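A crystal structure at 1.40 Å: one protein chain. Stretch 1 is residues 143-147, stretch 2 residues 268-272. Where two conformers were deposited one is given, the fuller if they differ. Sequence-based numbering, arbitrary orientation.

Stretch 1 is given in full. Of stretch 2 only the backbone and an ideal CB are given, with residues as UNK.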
# COMPACT_ATOMS: atom_id res chain seq x y z
N GLY A 143 -6.97 -19.18 4.57
CA GLY A 143 -6.31 -18.79 5.80
C GLY A 143 -6.50 -17.34 6.18
O GLY A 143 -7.29 -16.61 5.56
N ILE A 144 -5.77 -16.92 7.20
CA ILE A 144 -5.88 -15.56 7.73
C ILE A 144 -4.54 -15.15 8.32
O ILE A 144 -3.79 -15.98 8.85
CB ILE A 144 -7.06 -15.48 8.74
CG1 ILE A 144 -7.51 -14.03 8.97
CG2 ILE A 144 -6.73 -16.17 10.07
CD1 ILE A 144 -8.87 -13.94 9.63
N VAL A 145 -4.24 -13.85 8.24
CA VAL A 145 -3.06 -13.29 8.90
C VAL A 145 -3.35 -13.13 10.39
O VAL A 145 -4.37 -12.54 10.77
CB VAL A 145 -2.67 -11.93 8.26
CG1 VAL A 145 -1.49 -11.29 9.01
CG2 VAL A 145 -2.33 -12.14 6.77
N VAL A 146 -2.46 -13.69 11.23
CA VAL A 146 -2.59 -13.57 12.68
C VAL A 146 -1.61 -12.57 13.30
O VAL A 146 -1.87 -12.09 14.41
CB VAL A 146 -2.56 -14.93 13.42
CG1 VAL A 146 -3.72 -15.82 12.95
CG2 VAL A 146 -1.20 -15.65 13.30
N ASN A 147 -0.50 -12.27 12.65
CA ASN A 147 0.38 -11.18 13.09
C ASN A 147 0.69 -10.29 11.91
O ASN A 147 0.87 -10.78 10.79
CB ASN A 147 1.69 -11.72 13.66
CG ASN A 147 1.53 -12.38 15.02
OD1 ASN A 147 0.94 -11.78 15.94
ND2 ASN A 147 2.06 -13.58 15.17
N UNK A 268 -9.64 -11.01 17.82
CA UNK A 268 -8.51 -11.14 16.89
C UNK A 268 -8.28 -12.62 16.63
O UNK A 268 -8.43 -13.45 17.56
CB UNK A 268 -7.25 -10.48 17.44
N UNK A 269 -7.91 -12.99 15.42
CA UNK A 269 -7.60 -14.40 15.14
C UNK A 269 -6.23 -14.72 15.69
O UNK A 269 -5.29 -13.93 15.54
CB UNK A 269 -7.66 -14.70 13.64
N UNK A 270 -6.13 -15.87 16.33
CA UNK A 270 -4.85 -16.35 16.83
C UNK A 270 -4.66 -17.79 16.37
O UNK A 270 -5.63 -18.50 16.07
CB UNK A 270 -4.78 -16.24 18.35
N UNK A 271 -3.39 -18.20 16.27
CA UNK A 271 -3.08 -19.54 15.77
C UNK A 271 -3.17 -20.54 16.91
O UNK A 271 -2.46 -20.41 17.93
CB UNK A 271 -1.69 -19.58 15.13
N UNK A 272 -4.03 -21.55 16.75
CA UNK A 272 -4.18 -22.59 17.76
C UNK A 272 -3.09 -23.66 17.61
O UNK A 272 -2.26 -23.63 16.69
CB UNK A 272 -5.57 -23.23 17.66

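Position 268 has an extended backbone, with phi/psi of -124/144°. Its CA-to-CB bond points sideways, and nothing of stretch 1 lies within 5.5 Å of the ideal CB. Stretch 1 therefore sets no demand here. Beta-branched and other extended-friendly residues would all suit the backbone. The deposited residue is Ile268, with chi1 p and chi2 t. It makes no contact with stretch 1.

Position 269 is the one whose CA-to-CB bond points toward stretch 1. The ideal CB sits 4.0 Å from Ile144 CG2 and 4.2 Å from Val146 CG1, so two methyl groups meet it. The carbonyl O of Val145 is 4.9 Å from the same CB. The surroundings are thus mostly apolar, with one carbonyl oxygen a little farther off. A compact apolar side chain would fit: alanine, valine or proline. A small hydroxyl side chain such as serine or threonine could also be accommodated, but its hydroxyl would stay too far from Val145 O for a good hydrogen bond. The phi of -78° is compatible with proline, and psi of 136° is common for it. Nothing visible singles proline out from the others.

The deposited residue is Pro269, its ring in the C-gamma endo pucker. The ring packs against both methyls. Its CB lies 4.0 Å from Ile144 CG2 and 4.1 Å from Val146 CG1. Pro269 CG comes to 3.7 Å from Val145 O, a contact and not a hydrogen bond. Pro269 loses 77 Å² to stretch 1, the largest share of any residue in stretch 2. A proline has no backbone NH to donate, but its carbonyl is still used. A water donates to Pro269 O at 2.7 Å and to Val146 O at 2.6 Å. It bridges two acceptors that could not bond to each other. No direct hydrogen bond joins the two stretches. Val146 CG1 also touches Pro269 O at 3.6 Å.

At position 270 the CA is 5.5 Å from the CA of Val146, the nearest CA pair across the stretches. Even so, CA-to-CB points away, and no atom of stretch 1 lies within 5.5 Å of the ideal CB. Stretch 1 leaves the choice open. The extended angles, -130/155°, suit beta-branched residues well. The deposited residue is Val270, given with chi1 m, one of two conformers. Its backbone C is 4.1 Å from Val146 CG1.

At position 271 CA-to-CB points sideways, and the ideal CB is 4.4 Å from Val146 CG2. A CB methylene can rest near that methyl, while the rest of the side chain need not follow. Long, flexible residues suit this, as do apolar ones. The deposited residue is Lys271. Its CB lies 4.3 Å from Val146 CG2, and its four chi angles are all t. This extended chain carries its end away from stretch 1, and NZ is hydrogen-bonded elsewhere in the structure.

Position 272 is out of reach of stretch 1, so stretch 1 favours no side chain. The deposited residue is Asp272, whose carboxylate is hydrogen-bonded outside this contact.

Stretch 2, residues 268-272: IPVKD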
# COMPACT_ATOMS: atom_id res chain seq x y z
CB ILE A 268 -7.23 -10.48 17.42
CG1 ILE A 268 -6.83 -11.05 18.77
CG2 ILE A 268 -7.35 -8.97 17.47
CD1 ILE A 268 -5.44 -10.63 19.27
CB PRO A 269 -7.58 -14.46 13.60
CG PRO A 269 -7.13 -13.04 13.20
CD PRO A 269 -7.82 -12.14 14.22
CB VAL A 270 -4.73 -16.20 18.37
CG1 VAL A 270 -4.77 -14.72 18.78
CG2 VAL A 270 -5.81 -17.03 19.06
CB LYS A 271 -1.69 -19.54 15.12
CG LYS A 271 -1.34 -20.78 14.32
CD LYS A 271 -0.09 -20.51 13.54
CE LYS A 271 0.17 -21.58 12.50
NZ LYS A 271 1.30 -21.14 11.62
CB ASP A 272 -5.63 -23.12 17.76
CG ASP A 272 -5.91 -24.22 16.71
OD1 ASP A 272 -5.00 -24.74 16.04
OD2 ASP A 272 -7.10 -24.58 16.56
O HOH W 1 -3.34 -12.30 16.55
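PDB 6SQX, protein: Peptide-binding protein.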